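Local coordinates for thiamine pyrophosphokinase (Candida albicans, PDB 2G9Z), which transfers a pyrophosphate group from ATP to thiamine, making the cofactor thiamine pyrophosphate, at residues I290-M300 with N315-E326. Numbering follows the deposited sequence.
Sequences ILNSYGLKYDM and NRISGETGFIVE. With VNP (3-[(4-amino-2-methylpyrimidin-5-yl)methyl]-5-(2-{[hydroxy(phosphonoamino)phosphoryl]oxy}ethyl)-4-methyl-1,3-thiazol-3-I um), chain N.
The side chains of Asn315 and Tyr298 run antiparallel past one another, and the Asn315 amide grips the Tyr298 backbone at both ends: OD1 accepts from Tyr298 N at 3.0 Å, while ND2 donates to Tyr298 O at 3.0 Å. OD1 also takes the N-H of Arg316 and lies at the edge of the tyrosine ring, 3.4 Å from Tyr298 CD2. These bonds fix the amide's rotation; asparagine suits the place because it offers an acceptor and a donor side by side. With its backbone held this way, Tyr298 lays one ring face against the ligand's methylene carbon C7A, 3.5 Å from Tyr298 CD2; its hydroxyl bonds Gln151 of the second subunit.

Arg316 rests its aliphatic part on Lys297, CB to CB 3.5 Å, and bends at chi2 (-74°). The guanidinium of Arg316 then meets the ligand's terminal phosphate edge-on with two hydrogen bonds, NH2 to O2G (2.6 Å) and NH1 to O3G (2.9 Å).

Further along, Leu296 CD2 sits over the Phe323 face in a CH-pi contact, 4.0 Å from the centroid. Strands 290-294 and 322-326 pair antiparallel through backbone bonds at Asn292-Glu326 and Tyr294-Ile324, where the Tyr294 ring edge meets Ile324 CG2.

Paired backbones thus place an aromatic ring and a guanidinium against the thiamine and phosphate parts of one ligand at the dimer interface.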
ATOM      1  N   ILE A 290      15.724  13.523   5.472  1.00 23.73           N
ATOM      2  CA  ILE A 290      16.608  13.315   6.613  1.00 22.81           C
ATOM      3  C   ILE A 290      15.760  13.178   7.866  1.00 21.10           C
ATOM      4  O   ILE A 290      14.919  14.029   8.140  1.00 20.12           O
ATOM      5  CB  ILE A 290      17.564  14.507   6.831  1.00 25.09           C
ATOM      6  CG1 ILE A 290      18.249  14.890   5.520  1.00 25.06           C
ATOM      7  CG2 ILE A 290      18.603  14.143   7.886  1.00 25.34           C
ATOM      8  CD1 ILE A 290      19.148  13.829   4.965  1.00 29.69           C
ATOM      9  N   LEU A 291      15.998  12.119   8.631  1.00 20.20           N
ATOM     10  CA  LEU A 291      15.234  11.885   9.849  1.00 18.35           C
ATOM     11  C   LEU A 291      16.058  11.868  11.137  1.00 18.11           C
ATOM     12  O   LEU A 291      17.219  11.460  11.154  1.00 19.23           O
ATOM     13  CB  LEU A 291      14.485  10.555   9.745  1.00 16.95           C
ATOM     14  CG  LEU A 291      13.478  10.340   8.610  1.00 18.83           C
ATOM     15  CD1 LEU A 291      13.067   8.869   8.564  1.00 15.37           C
ATOM     16  CD2 LEU A 291      12.276  11.233   8.819  1.00 16.55           C
ATOM     17  N   ASN A 292      15.425  12.319  12.212  1.00 18.75           N
ATOM     18  CA  ASN A 292      16.004  12.320  13.548  1.00 19.05           C
ATOM     19  C   ASN A 292      14.850  11.928  14.447  1.00 18.83           C
ATOM     20  O   ASN A 292      13.848  12.629  14.503  1.00 20.25           O
ATOM     21  CB  ASN A 292      16.513  13.705  13.950  1.00 18.67           C
ATOM     22  CG  ASN A 292      17.838  14.046  13.311  1.00 21.34           C
ATOM     23  OD1 ASN A 292      18.808  13.295  13.425  1.00 21.46           O
ATOM     24  ND2 ASN A 292      17.893  15.191  12.640  1.00 25.81           N
ATOM     25  N   SER A 293      14.970  10.796  15.130  1.00 18.35           N
ATOM     26  CA  SER A 293      13.893  10.364  16.010  1.00 17.41           C
ATOM     27  C   SER A 293      14.367  10.189  17.440  1.00 17.35           C
ATOM     28  O   SER A 293      15.540   9.919  17.688  1.00 19.24           O
ATOM     29  CB  SER A 293      13.278   9.052  15.513  1.00 15.45           C
ATOM     30  OG  SER A 293      14.208   7.986  15.553  1.00 16.32           O
ATOM     31  N   TYR A 294      13.442  10.369  18.375  1.00 15.94           N
ATOM     32  CA  TYR A 294      13.720  10.207  19.799  1.00 16.88           C
ATOM     33  C   TYR A 294      12.517   9.462  20.363  1.00 15.16           C
ATOM     34  O   TYR A 294      11.418  10.011  20.420  1.00 16.09           O
ATOM     35  CB  TYR A 294      13.856  11.577  20.470  1.00 18.66           C
ATOM     36  CG  TYR A 294      14.816  12.496  19.752  1.00 22.80           C
ATOM     37  CD1 TYR A 294      16.182  12.490  20.050  1.00 24.56           C
ATOM     38  CD2 TYR A 294      14.368  13.328  18.727  1.00 23.15           C
ATOM     39  CE1 TYR A 294      17.078  13.292  19.337  1.00 25.47           C
ATOM     40  CE2 TYR A 294      15.250  14.125  18.011  1.00 27.33           C
ATOM     41  CZ  TYR A 294      16.601  14.104  18.318  1.00 25.43           C
ATOM     42  OH  TYR A 294      17.464  14.892  17.591  1.00 28.57           O
ATOM     43  N   GLY A 295      12.713   8.209  20.758  1.00 13.78           N
ATOM     44  CA  GLY A 295      11.603   7.444  21.296  1.00 14.57           C
ATOM     45  C   GLY A 295      11.248   6.190  20.514  1.00 13.94           C
ATOM     46  O   GLY A 295      10.396   5.418  20.939  1.00 16.89           O
ATOM     47  N   LEU A 296      11.875   5.985  19.363  1.00 14.94           N
ATOM     48  CA  LEU A 296      11.610   4.777  18.590  1.00 15.16           C
ATOM     49  C   LEU A 296      12.646   3.731  18.999  1.00 16.75           C
ATOM     50  O   LEU A 296      13.737   4.085  19.451  1.00 16.88           O
ATOM     51  CB  LEU A 296      11.706   5.061  17.088  1.00 13.17           C
ATOM     52  CG  LEU A 296      10.727   6.127  16.588  1.00 16.03           C
ATOM     53  CD1 LEU A 296      10.847   6.263  15.073  1.00 14.94           C
ATOM     54  CD2 LEU A 296       9.299   5.746  16.983  1.00 15.05           C
ATOM     55  N   LYS A 297      12.298   2.454  18.854  1.00 16.27           N
ATOM     56  CA  LYS A 297      13.198   1.359  19.206  1.00 17.49           C
ATOM     57  C   LYS A 297      14.510   1.498  18.439  1.00 18.39           C
ATOM     58  O   LYS A 297      15.590   1.286  18.987  1.00 19.90           O
ATOM     59  CB  LYS A 297      12.536   0.017  18.885  1.00 18.06           C
ATOM     60  CG  LYS A 297      13.370  -1.220  19.234  1.00 18.46           C
ATOM     61  CD  LYS A 297      13.551  -1.391  20.730  1.00 19.39           C
ATOM     62  CE  LYS A 297      14.389  -2.633  21.038  1.00 21.77           C
ATOM     63  NZ  LYS A 297      14.633  -2.774  22.503  1.00 22.24           N
ATOM     64  N   TYR A 298      14.407   1.858  17.166  1.00 16.51           N
ATOM     65  CA  TYR A 298      15.583   2.064  16.335  1.00 17.13           C
ATOM     66  C   TYR A 298      15.549   3.542  15.958  1.00 17.50           C
ATOM     67  O   TYR A 298      15.064   3.921  14.890  1.00 14.93           O
ATOM     68  CB  TYR A 298      15.512   1.163  15.100  1.00 15.89           C
ATOM     69  CG  TYR A 298      15.380  -0.294  15.476  1.00 17.05           C
ATOM     70  CD1 TYR A 298      16.506  -1.079  15.734  1.00 15.11           C
ATOM     71  CD2 TYR A 298      14.126  -0.872  15.646  1.00 16.30           C
ATOM     72  CE1 TYR A 298      16.378  -2.403  16.153  1.00 17.66           C
ATOM     73  CE2 TYR A 298      13.988  -2.188  16.069  1.00 17.60           C
ATOM     74  CZ  TYR A 298      15.112  -2.947  16.322  1.00 17.36           C
ATOM     75  OH  TYR A 298      14.960  -4.244  16.758  1.00 19.38           O
ATOM     76  N   ASP A 299      16.032   4.377  16.876  1.00 17.71           N
ATOM     77  CA  ASP A 299      16.049   5.815  16.666  1.00 17.47           C
ATOM     78  C   ASP A 299      17.056   6.190  15.606  1.00 17.63           C
ATOM     79  O   ASP A 299      18.145   5.619  15.529  1.00 19.92           O
ATOM     80  CB  ASP A 299      16.361   6.570  17.969  1.00 16.15           C
ATOM     81  CG  ASP A 299      15.108   6.903  18.766  1.00 19.65           C
ATOM     82  OD1 ASP A 299      14.043   7.118  18.134  1.00 17.83           O
ATOM     83  OD2 ASP A 299      15.187   6.970  20.017  1.00 17.65           O
ATOM     84  N   MET A 300      16.686   7.168  14.795  1.00 17.94           N
ATOM     85  CA  MET A 300      17.539   7.627  13.713  1.00 18.19           C
ATOM     86  C   MET A 300      18.089   9.018  13.992  1.00 18.56           C
ATOM     87  O   MET A 300      17.450   9.838  14.649  1.00 17.66           O
ATOM     88  CB  MET A 300      16.733   7.639  12.406  1.00 18.52           C
ATOM     89  CG  MET A 300      16.285   6.254  11.932  1.00 16.74           C
ATOM     90  SD  MET A 300      14.734   6.262  10.963  1.00 17.16           S
ATOM     91  CE  MET A 300      13.540   6.378  12.278  1.00 19.99           C
ATOM     92  N   ASN A 315       9.960  -0.726  12.614  1.00 14.06           N
ATOM     93  CA  ASN A 315      10.559   0.022  13.717  1.00 13.45           C
ATOM     94  C   ASN A 315       9.541  -0.201  14.832  1.00 12.58           C
ATOM     95  O   ASN A 315       8.469  -0.754  14.570  1.00 13.24           O
ATOM     96  CB  ASN A 315      10.660   1.521  13.399  1.00 12.72           C
ATOM     97  CG  ASN A 315      11.803   2.204  14.157  1.00 15.85           C
ATOM     98  OD1 ASN A 315      12.087   1.863  15.305  1.00 15.74           O
ATOM     99  ND2 ASN A 315      12.454   3.176  13.517  1.00 13.34           N
ATOM    100  N   ARG A 316       9.855   0.207  16.059  1.00 12.96           N
ATOM    101  CA  ARG A 316       8.925   0.035  17.174  1.00 13.12           C
ATOM    102  C   ARG A 316       8.889   1.315  18.007  1.00 14.97           C
ATOM    103  O   ARG A 316       9.798   2.142  17.938  1.00 14.95           O
ATOM    104  CB  ARG A 316       9.338  -1.120  18.099  1.00 14.72           C
ATOM    105  CG  ARG A 316       9.985  -2.320  17.441  1.00 18.20           C
ATOM    106  CD  ARG A 316       9.018  -3.210  16.677  1.00 16.93           C
ATOM    107  NE  ARG A 316       9.737  -4.376  16.163  1.00 20.01           N
ATOM    108  CZ  ARG A 316       9.349  -5.118  15.127  1.00 20.49           C
ATOM    109  NH1 ARG A 316       8.236  -4.828  14.475  1.00 18.12           N
ATOM    110  NH2 ARG A 316      10.097  -6.139  14.726  1.00 19.89           N
ATOM    111  N   ILE A 317       7.844   1.457  18.810  1.00 15.19           N
ATOM    112  CA  ILE A 317       7.690   2.637  19.645  1.00 16.36           C
ATOM    113  C   ILE A 317       8.128   2.372  21.086  1.00 16.36           C
ATOM    114  O   ILE A 317       7.527   1.564  21.790  1.00 16.14           O
ATOM    115  CB  ILE A 317       6.222   3.127  19.625  1.00 15.31           C
ATOM    116  CG1 ILE A 317       5.826   3.503  18.188  1.00 13.32           C
ATOM    117  CG2 ILE A 317       6.055   4.319  20.561  1.00 17.90           C
ATOM    118  CD1 ILE A 317       4.402   3.993  18.039  1.00 13.86           C
ATOM    119  N   SER A 318       9.194   3.049  21.505  1.00 15.95           N
ATOM    120  CA  SER A 318       9.715   2.903  22.860  1.00 16.77           C
ATOM    121  C   SER A 318       9.121   3.943  23.812  1.00 15.75           C
ATOM    122  O   SER A 318       8.964   3.683  25.006  1.00 16.03           O
ATOM    123  CB  SER A 318      11.245   3.026  22.858  1.00 16.43           C
ATOM    124  OG  SER A 318      11.843   1.944  22.163  1.00 17.68           O
ATOM    125  N   GLY A 319       8.799   5.121  23.284  1.00 17.15           N
ATOM    126  CA  GLY A 319       8.226   6.169  24.119  1.00 16.78           C
ATOM    127  C   GLY A 319       6.917   5.732  24.746  1.00 18.78           C
ATOM    128  O   GLY A 319       5.964   5.402  24.042  1.00 17.53           O
ATOM    129  N   GLU A 320       6.852   5.738  26.073  1.00 20.26           N
ATOM    130  CA  GLU A 320       5.641   5.306  26.760  1.00 20.02           C
ATOM    131  C   GLU A 320       4.479   6.277  26.620  1.00 19.40           C
ATOM    132  O   GLU A 320       3.320   5.864  26.608  1.00 20.47           O
ATOM    133  CB  GLU A 320       5.919   5.091  28.250  1.00 21.70           C
ATOM    134  CG  GLU A 320       7.041   4.115  28.548  1.00 19.29           C
ATOM    135  CD  GLU A 320       6.962   3.580  29.962  1.00 21.03           C
ATOM    136  OE1 GLU A 320       6.921   4.401  30.907  1.00 19.24           O
ATOM    137  OE2 GLU A 320       6.938   2.340  30.120  1.00 20.07           O
ATOM    138  N   THR A 321       4.793   7.562  26.519  1.00 18.15           N
ATOM    139  CA  THR A 321       3.772   8.596  26.415  1.00 20.18           C
ATOM    140  C   THR A 321       3.899   9.411  25.134  1.00 20.65           C
ATOM    141  O   THR A 321       3.086  10.296  24.866  1.00 21.08           O
ATOM    142  CB  THR A 321       3.863   9.562  27.607  1.00 21.44           C
ATOM    143  OG1 THR A 321       5.109  10.266  27.553  1.00 21.20           O
ATOM    144  CG2 THR A 321       3.793   8.789  28.916  1.00 22.55           C
ATOM    145  N   GLY A 322       4.928   9.118  24.350  1.00 19.72           N
ATOM    146  CA  GLY A 322       5.119   9.840  23.109  1.00 18.03           C
ATOM    147  C   GLY A 322       6.532   9.718  22.593  1.00 17.89           C
ATOM    148  O   GLY A 322       7.401   9.175  23.266  1.00 15.94           O
ATOM    149  N   PHE A 323       6.754  10.212  21.381  1.00 18.20           N
ATOM    150  CA  PHE A 323       8.074  10.180  20.773  1.00 16.91           C
ATOM    151  C   PHE A 323       8.214  11.365  19.829  1.00 17.42           C
ATOM    152  O   PHE A 323       7.230  12.029  19.492  1.00 18.43           O
ATOM    153  CB  PHE A 323       8.300   8.869  20.009  1.00 16.60           C
ATOM    154  CG  PHE A 323       7.325   8.631  18.882  1.00 17.95           C
ATOM    155  CD1 PHE A 323       6.100   8.005  19.120  1.00 18.06           C
ATOM    156  CD2 PHE A 323       7.640   9.021  17.578  1.00 17.37           C
ATOM    157  CE1 PHE A 323       5.194   7.766  18.071  1.00 16.05           C
ATOM    158  CE2 PHE A 323       6.751   8.790  16.522  1.00 17.84           C
ATOM    159  CZ  PHE A 323       5.523   8.161  16.768  1.00 16.87           C
ATOM    160  N   ILE A 324       9.437  11.626  19.395  1.00 17.81           N
ATOM    161  CA  ILE A 324       9.678  12.742  18.501  1.00 17.23           C
ATOM    162  C   ILE A 324      10.336  12.348  17.187  1.00 16.76           C
ATOM    163  O   ILE A 324      11.258  11.536  17.157  1.00 16.99           O
ATOM    164  CB  ILE A 324      10.578  13.789  19.177  1.00 18.51           C
ATOM    165  CG1 ILE A 324       9.840  14.418  20.363  1.00 19.78           C
ATOM    166  CG2 ILE A 324      11.021  14.843  18.158  1.00 19.44           C
ATOM    167  CD1 ILE A 324      10.710  15.317  21.212  1.00 22.80           C
ATOM    168  N   VAL A 325       9.845  12.918  16.094  1.00 16.08           N
ATOM    169  CA  VAL A 325      10.463  12.675  14.800  1.00 16.75           C
ATOM    170  C   VAL A 325      10.633  14.008  14.103  1.00 18.57           C
ATOM    171  O   VAL A 325       9.677  14.780  13.964  1.00 18.82           O
ATOM    172  CB  VAL A 325       9.634  11.760  13.878  1.00 16.77           C
ATOM    173  CG1 VAL A 325      10.340  11.627  12.520  1.00 15.91           C
ATOM    174  CG2 VAL A 325       9.461  10.390  14.515  1.00 16.48           C
ATOM    175  N   GLU A 326      11.861  14.294  13.697  1.00 18.47           N
ATOM    176  CA  GLU A 326      12.139  15.516  12.964  1.00 20.04           C
ATOM    177  C   GLU A 326      12.414  15.044  11.543  1.00 16.98           C
ATOM    178  O   GLU A 326      13.117  14.059  11.343  1.00 15.18           O
ATOM    179  CB  GLU A 326      13.361  16.228  13.537  1.00 22.48           C
ATOM    180  CG  GLU A 326      13.766  17.462  12.751  1.00 29.69           C
ATOM    181  CD  GLU A 326      14.819  18.283  13.468  1.00 33.19           C
ATOM    182  OE1 GLU A 326      15.762  17.682  14.025  1.00 35.57           O
ATOM    183  OE2 GLU A 326      14.707  19.527  13.467  1.00 34.98           O
TER
HETATM  184  O2G VNP N 601       9.208  -8.158  13.261  1.00 23.52           O
HETATM  185  PG  VNP N 601       8.070  -7.950  12.146  1.00 22.16           P
HETATM  186  O3G VNP N 601       7.405  -6.637  12.312  1.00 24.39           O
HETATM  187  O1G VNP N 601       7.039  -9.171  12.336  1.00 26.22           O
HETATM  188  N3B VNP N 601       8.756  -8.102  10.681  1.00 20.41           N
HETATM  189  PB  VNP N 601       9.981  -9.167  10.626  1.00 20.46           P
HETATM  190  O2B VNP N 601      10.350  -9.384   9.209  1.00 19.71           O
HETATM  191  O1B VNP N 601       9.592 -10.350  11.424  1.00 19.22           O
HETATM  192  O1  VNP N 601      11.189  -8.420  11.388  1.00 21.01           O
HETATM  193  C7  VNP N 601      11.767  -7.182  10.958  1.00 21.45           C
HETATM  194  C12 VNP N 601      13.217  -7.194  11.444  1.00 20.34           C
HETATM  195  C11 VNP N 601      14.032  -5.913  11.238  1.00 19.11           C
HETATM  196  C10 VNP N 601      13.747  -4.762  12.206  1.00 15.29           C
HETATM  197  CM4 VNP N 601      13.284  -4.988  13.647  1.00 13.85           C
HETATM  198  S1  VNP N 601      13.874  -5.042   9.644  1.00 19.00           S
HETATM  199  C9  VNP N 601      14.178  -3.481  10.373  1.00 17.22           C
HETATM  200  N5  VNP N 601      13.917  -3.544  11.680  1.00 16.83           N
HETATM  201  C7A VNP N 601      13.731  -2.341  12.506  1.00 14.78           C
HETATM  202  C5A VNP N 601      14.487  -1.114  11.988  1.00 14.36           C
HETATM  203  C6A VNP N 601      13.711  -0.016  11.637  1.00 14.36           C
HETATM  204  N1A VNP N 601      14.269   1.122  11.265  1.00 15.72           N
HETATM  205  C2A VNP N 601      15.602   1.250  11.214  1.00 13.40           C
HETATM  206  CM2 VNP N 601      16.216   2.594  10.815  1.00 16.52           C
HETATM  207  N3A VNP N 601      16.392   0.217  11.534  1.00 12.71           N
HETATM  208  C4A VNP N 601      15.868  -0.957  11.918  1.00 14.92           C
HETATM  209  N4A VNP N 601      16.688  -1.956  12.233  1.00 17.29           N
HETATM  210  O   HOH W   1      15.448  15.871  10.222  1.00 43.95           O
HETATM  211  O   HOH W   2      15.049  16.998  16.418  1.00 51.54           O
HETATM  212  O   HOH W   3      12.316  -5.481  17.306  1.00 23.00           O